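Local coordinates for clavulanic acid biosynthesis oligopeptide binding protein 2 (Streptomyces clavuligerus, PDB 2WOL) that belongs to the clavulanic acid biosynthesis pathway as a solute-binding protein for oligopeptides, probably of the kind that serves peptide transport, at residues 113-127 / 191-205. Residues are numbered along the deposited sequence; the frame is centred on the assembly and turned at random.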
loop_
_atom_site.group_PDB
_atom_site.type_symbol
_atom_site.label_atom_id
_atom_site.label_comp_id
_atom_site.label_asym_id
_atom_site.label_seq_id
_atom_site.Cartn_x
_atom_site.Cartn_y
_atom_site.Cartn_z
ATOM N N THR A 113 16.713 -4.261 27.378
ATOM C CA THR A 113 15.529 -4.627 28.164
ATOM C C THR A 113 14.668 -5.669 27.427
ATOM O O THR A 113 14.726 -5.758 26.199
ATOM C CB THR A 113 14.685 -3.386 28.535
ATOM O OG1 THR A 113 14.164 -2.780 27.346
ATOM C CG2 THR A 113 15.520 -2.364 29.300
ATOM N N PRO A 114 13.882 -6.473 28.173
ATOM C CA PRO A 114 13.135 -7.585 27.580
ATOM C C PRO A 114 11.906 -7.181 26.768
ATOM O O PRO A 114 11.193 -6.240 27.134
ATOM C CB PRO A 114 12.683 -8.403 28.800
ATOM C CG PRO A 114 13.402 -7.824 29.975
ATOM C CD PRO A 114 13.672 -6.409 29.630
ATOM N N ILE A 115 11.671 -7.916 25.683
ATOM C CA ILE A 115 10.435 -7.820 24.911
ATOM C C ILE A 115 9.418 -8.800 25.488
ATOM O O ILE A 115 9.689 -10.004 25.584
ATOM C CB ILE A 115 10.659 -8.144 23.412
ATOM C CG1 ILE A 115 11.745 -7.238 22.822
ATOM C CG2 ILE A 115 9.345 -8.017 22.632
ATOM C CD1 ILE A 115 12.146 -7.577 21.392
ATOM N N THR A 116 8.255 -8.281 25.882
ATOM C CA THR A 116 7.185 -9.110 26.436
ATOM C C THR A 116 5.870 -8.868 25.702
ATOM O O THR A 116 5.722 -7.885 24.971
ATOM C CB THR A 116 6.965 -8.858 27.955
ATOM O OG1 THR A 116 6.455 -7.534 28.159
ATOM C CG2 THR A 116 8.261 -9.044 28.745
ATOM N N SER A 117 4.914 -9.770 25.912
ATOM C CA SER A 117 3.582 -9.655 25.314
ATOM C C SER A 117 2.872 -8.356 25.704
ATOM O O SER A 117 2.095 -7.810 24.917
ATOM C CB SER A 117 2.726 -10.863 25.682
ATOM O OG SER A 117 2.548 -10.947 27.089
ATOM N N ASP A 118 3.152 -7.857 26.907
ATOM C CA ASP A 118 2.637 -6.558 27.353
ATOM C C ASP A 118 3.001 -5.431 26.384
ATOM O O ASP A 118 2.237 -4.481 26.230
ATOM C CB ASP A 118 3.116 -6.220 28.767
ATOM C CG ASP A 118 2.129 -6.656 29.845
ATOM O OD1 ASP A 118 1.144 -7.364 29.538
ATOM O OD2 ASP A 118 2.344 -6.280 31.015
ATOM N N ASP A 119 4.162 -5.547 25.739
ATOM C CA ASP A 119 4.658 -4.510 24.827
ATOM C C ASP A 119 3.919 -4.536 23.497
ATOM O O ASP A 119 3.769 -3.494 22.846
ATOM C CB ASP A 119 6.154 -4.693 24.566
ATOM C CG ASP A 119 6.986 -4.738 25.841
ATOM O OD1 ASP A 119 6.496 -4.324 26.918
ATOM O OD2 ASP A 119 8.154 -5.177 25.751
ATOM N N VAL A 120 3.475 -5.726 23.093
ATOM C CA VAL A 120 2.689 -5.873 21.872
ATOM C C VAL A 120 1.287 -5.328 22.118
ATOM O O VAL A 120 0.752 -4.586 21.290
ATOM C CB VAL A 120 2.637 -7.338 21.366
ATOM C CG1 VAL A 120 1.782 -7.437 20.101
ATOM C CG2 VAL A 120 4.039 -7.860 21.094
ATOM N N ARG A 121 0.701 -5.676 23.262
ATOM C CA ARG A 121 -0.578 -5.088 23.632
ATOM C C ARG A 121 -0.464 -3.571 23.706
ATOM O O ARG A 121 -1.345 -2.858 23.218
ATOM C CB ARG A 121 -1.091 -5.630 24.960
ATOM C CG ARG A 121 -2.385 -4.959 25.404
ATOM C CD ARG A 121 -3.077 -5.750 26.472
ATOM N NE ARG A 121 -2.359 -5.681 27.737
ATOM C CZ ARG A 121 -2.698 -6.379 28.811
ATOM N NH1 ARG A 121 -3.744 -7.199 28.766
ATOM N NH2 ARG A 121 -1.990 -6.254 29.927
ATOM N N HIS A 122 0.612 -3.080 24.317
ATOM C CA HIS A 122 0.796 -1.639 24.440
ATOM C C HIS A 122 0.847 -0.949 23.075
ATOM O O HIS A 122 0.223 0.096 22.887
ATOM C CB HIS A 122 2.025 -1.272 25.275
ATOM C CG HIS A 122 2.156 0.201 25.501
ATOM N ND1 HIS A 122 1.303 0.899 26.330
ATOM C CD2 HIS A 122 3.003 1.115 24.972
ATOM C CE1 HIS A 122 1.632 2.179 26.314
ATOM N NE2 HIS A 122 2.658 2.337 25.497
ATOM N N ALA A 123 1.573 -1.546 22.134
ATOM C CA ALA A 123 1.649 -1.025 20.769
ATOM C C ALA A 123 0.265 -0.919 20.128
ATOM O O ALA A 123 -0.075 0.112 19.535
ATOM C CB ALA A 123 2.557 -1.901 19.926
ATOM N N VAL A 124 -0.529 -1.977 20.261
ATOM C CA VAL A 124 -1.883 -1.997 19.717
ATOM C C VAL A 124 -2.764 -0.952 20.421
ATOM O O VAL A 124 -3.548 -0.251 19.779
ATOM C CB VAL A 124 -2.492 -3.420 19.794
ATOM C CG1 VAL A 124 -3.952 -3.411 19.397
ATOM C CG2 VAL A 124 -1.702 -4.375 18.896
ATOM N N GLN A 125 -2.609 -0.842 21.738
ATOM C CA GLN A 125 -3.341 0.159 22.511
ATOM C C GLN A 125 -3.008 1.583 22.075
ATOM O O GLN A 125 -3.904 2.427 21.995
ATOM C CB GLN A 125 -3.082 -0.028 24.006
ATOM C CG GLN A 125 -3.817 -1.224 24.574
ATOM C CD GLN A 125 -3.496 -1.527 26.027
ATOM O OE1 GLN A 125 -4.151 -2.370 26.632
ATOM N NE2 GLN A 125 -2.476 -0.875 26.580
ATOM N N ARG A 126 -1.731 1.843 21.786
ATOM C CA ARG A 126 -1.268 3.154 21.316
ATOM C C ARG A 126 -2.039 3.664 20.101
ATOM O O ARG A 126 -2.303 4.861 19.984
ATOM C CB ARG A 126 0.225 3.115 20.973
ATOM C CG ARG A 126 1.139 3.013 22.165
ATOM C CD ARG A 126 2.580 2.887 21.716
ATOM N NE ARG A 126 3.240 4.185 21.587
ATOM C CZ ARG A 126 3.722 4.698 20.455
ATOM N NH1 ARG A 126 3.621 4.041 19.303
ATOM N NH2 ARG A 126 4.304 5.886 20.478
ATOM N N VAL A 127 -2.373 2.754 19.190
ATOM C CA VAL A 127 -3.123 3.103 17.981
ATOM C C VAL A 127 -4.432 3.834 18.316
ATOM O O VAL A 127 -4.878 4.708 17.565
ATOM C CB VAL A 127 -3.390 1.846 17.113
ATOM C CG1 VAL A 127 -4.286 2.171 15.916
ATOM C CG2 VAL A 127 -2.071 1.230 16.649
ATOM N N CYS A 191 2.667 -0.632 13.129
ATOM C CA CYS A 191 1.856 -0.147 14.249
ATOM C C CYS A 191 1.592 -1.238 15.298
ATOM O O CYS A 191 1.110 -0.942 16.390
ATOM C CB CYS A 191 0.552 0.510 13.766
ATOM S SG CYS A 191 -0.651 -0.591 13.025
ATOM N N ALA A 192 1.915 -2.489 14.964
ATOM C CA ALA A 192 1.795 -3.607 15.899
ATOM C C ALA A 192 3.153 -4.123 16.400
ATOM O O ALA A 192 3.210 -5.108 17.144
ATOM C CB ALA A 192 0.978 -4.734 15.286
ATOM N N ALA A 193 4.239 -3.464 15.995
ATOM C CA ALA A 193 5.567 -3.747 16.554
ATOM C C ALA A 193 5.608 -3.335 18.027
ATOM O O ALA A 193 5.148 -2.248 18.380
ATOM C CB ALA A 193 6.649 -3.026 15.769
ATOM N N PRO A 194 6.173 -4.196 18.896
ATOM C CA PRO A 194 6.098 -3.907 20.328
ATOM C C PRO A 194 6.725 -2.572 20.721
ATOM O O PRO A 194 7.764 -2.179 20.187
ATOM C CB PRO A 194 6.859 -5.081 20.970
ATOM C CG PRO A 194 7.672 -5.677 19.870
ATOM C CD PRO A 194 6.887 -5.454 18.618
ATOM N N VAL A 195 6.061 -1.888 21.652
ATOM C CA VAL A 195 6.558 -0.651 22.240
ATOM C C VAL A 195 6.420 -0.835 23.746
ATOM O O VAL A 195 5.305 -1.012 24.238
ATOM C CB VAL A 195 5.724 0.579 21.797
ATOM C CG1 VAL A 195 6.134 1.818 22.575
ATOM C CG2 VAL A 195 5.875 0.830 20.299
ATOM N N PRO A 196 7.551 -0.818 24.481
ATOM C CA PRO A 196 7.437 -0.990 25.928
ATOM C C PRO A 196 6.952 0.303 26.572
ATOM O O PRO A 196 7.503 1.374 26.302
ATOM C CB PRO A 196 8.868 -1.330 26.356
ATOM C CG PRO A 196 9.734 -0.701 25.341
ATOM C CD PRO A 196 8.950 -0.638 24.047
ATOM N N ARG A 197 5.918 0.200 27.405
ATOM C CA ARG A 197 5.314 1.378 28.036
ATOM C C ARG A 197 6.359 2.239 28.759
ATOM O O ARG A 197 6.295 3.474 28.708
ATOM C CB ARG A 197 4.169 1.001 28.985
ATOM C CG ARG A 197 3.433 2.224 29.533
ATOM C CD ARG A 197 2.484 1.883 30.671
ATOM N NE ARG A 197 1.138 1.554 30.201
ATOM C CZ ARG A 197 0.215 2.448 29.848
ATOM N NH1 ARG A 197 0.477 3.749 29.888
ATOM N NH2 ARG A 197 -0.977 2.035 29.444
ATOM N N ARG A 198 7.334 1.588 29.398
ATOM C CA ARG A 198 8.410 2.293 30.110
ATOM C C ARG A 198 9.181 3.321 29.268
ATOM O O ARG A 198 9.686 4.309 29.805
ATOM C CB ARG A 198 9.388 1.298 30.749
ATOM C CG ARG A 198 10.013 0.326 29.757
ATOM C CD ARG A 198 11.013 -0.619 30.403
ATOM N NE ARG A 198 11.526 -1.538 29.390
ATOM C CZ ARG A 198 10.968 -2.704 29.069
ATOM N NH1 ARG A 198 9.889 -3.139 29.702
ATOM N NH2 ARG A 198 11.499 -3.449 28.110
ATOM N N SER A 199 9.278 3.078 27.959
ATOM C CA SER A 199 10.029 3.956 27.055
ATOM C C SER A 199 9.121 4.778 26.150
ATOM O O SER A 199 9.603 5.512 25.287
ATOM C CB SER A 199 11.000 3.142 26.195
ATOM O OG SER A 199 11.963 2.479 26.992
ATOM N N ASP A 200 7.814 4.652 26.348
ATOM C CA ASP A 200 6.849 5.331 25.484
ATOM C C ASP A 200 6.655 6.795 25.875
ATOM O O ASP A 200 5.870 7.117 26.775
ATOM C CB ASP A 200 5.510 4.580 25.454
ATOM C CG ASP A 200 4.524 5.180 24.460
ATOM O OD1 ASP A 200 4.917 6.078 23.680
ATOM O OD2 ASP A 200 3.351 4.756 24.465
ATOM N N THR A 201 7.370 7.668 25.171
ATOM C CA THR A 201 7.296 9.113 25.371
ATOM C C THR A 201 6.167 9.767 24.552
ATOM O O THR A 201 6.162 10.985 24.345
ATOM C CB THR A 201 8.643 9.792 25.032
ATOM O OG1 THR A 201 9.116 9.305 23.770
ATOM C CG2 THR A 201 9.684 9.485 26.091
ATOM N N GLY A 202 5.219 8.956 24.083
ATOM C CA GLY A 202 4.014 9.462 23.419
ATOM C C GLY A 202 4.287 10.226 22.137
ATOM O O GLY A 202 4.876 9.687 21.200
ATOM N N ALA A 203 3.863 11.490 22.102
ATOM C CA ALA A 203 4.032 12.347 20.925
ATOM C C ALA A 203 5.493 12.484 20.495
ATOM O O ALA A 203 5.776 12.799 19.336
ATOM C CB ALA A 203 3.439 13.725 21.194
ATOM N N ASP A 204 6.408 12.249 21.435
ATOM C CA ASP A 204 7.842 12.404 21.192
ATOM C C ASP A 204 8.567 11.088 20.905
ATOM O O ASP A 204 9.796 11.079 20.782
ATOM C CB ASP A 204 8.505 13.088 22.394
ATOM C CG ASP A 204 8.011 14.502 22.609
ATOM O OD1 ASP A 204 8.023 15.300 21.647
ATOM O OD2 ASP A 204 7.610 14.819 23.750
ATOM N N TYR A 205 7.820 9.989 20.793
ATOM C CA TYR A 205 8.427 8.660 20.678
ATOM C C TYR A 205 9.378 8.527 19.486
ATOM O O TYR A 205 10.420 7.884 19.595
ATOM C CB TYR A 205 7.364 7.554 20.658
ATOM C CG TYR A 205 7.943 6.155 20.755
ATOM C CD1 TYR A 205 8.664 5.752 21.884
ATOM C CD2 TYR A 205 7.773 5.236 19.720
ATOM C CE1 TYR A 205 9.200 4.475 21.975
ATOM C CE2 TYR A 205 8.301 3.951 19.803
ATOM C CZ TYR A 205 9.016 3.579 20.933
ATOM O OH TYR A 205 9.545 2.316 21.023
HETATM O O HOH W 1 13.001 0.182 27.778
HETATM O O HOH W 2 8.814 -5.455 28.404
HETATM O O HOH W 3 4.934 -2.393 28.051
HETATM O O HOH W 4 0.157 -0.709 28.422
HETATM O O HOH W 5 -2.407 -0.323 29.549
#
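His122 and Arg126, one turn apart on helix 117-127, both donate to Asp200. His122 NE2 reaches Asp200 OD2 at 2.7 Å, on the anti side, with an N-H...O angle of 156°. Arg126 grips the same carboxylate side-on as a salt bridge, NE lying 2.9 Å from Asp200 OD2 and NH2 at 3.3 Å from Asp200 OD1. OD1 also takes the backbone N of Gly202, forming an Asx turn, while Tyr155 adds a donor to OD2 and Asp47 a second carboxylate to Arg126. So many donors would probably keep Asp200 ionised. Over one face of the His122 imidazole lies Arg197 CB, a CH-pi contact 3.9 Å from the ring centroid. In this family 5 solute-binding protein the contact lays the loop between helix 183-186 and strand 215-221 along helix 117-127. Midway, Asp119 O accepts Ala123 N within the helix and Val195 N (3.0 Å) from opposite faces of its carbonyl plane. Near the helix start, the extended Arg198 side chain brings NH2 to Thr113 OG1 (2.9 Å), itself hydrogen-bonded to Asp111, and to Pro114 O (3.0 Å), both in the guanidinium plane. One water bridges Arg198 NH1 to Pro114 O and Asp119 OD2, which also bonds Thr116 N and Tyr109.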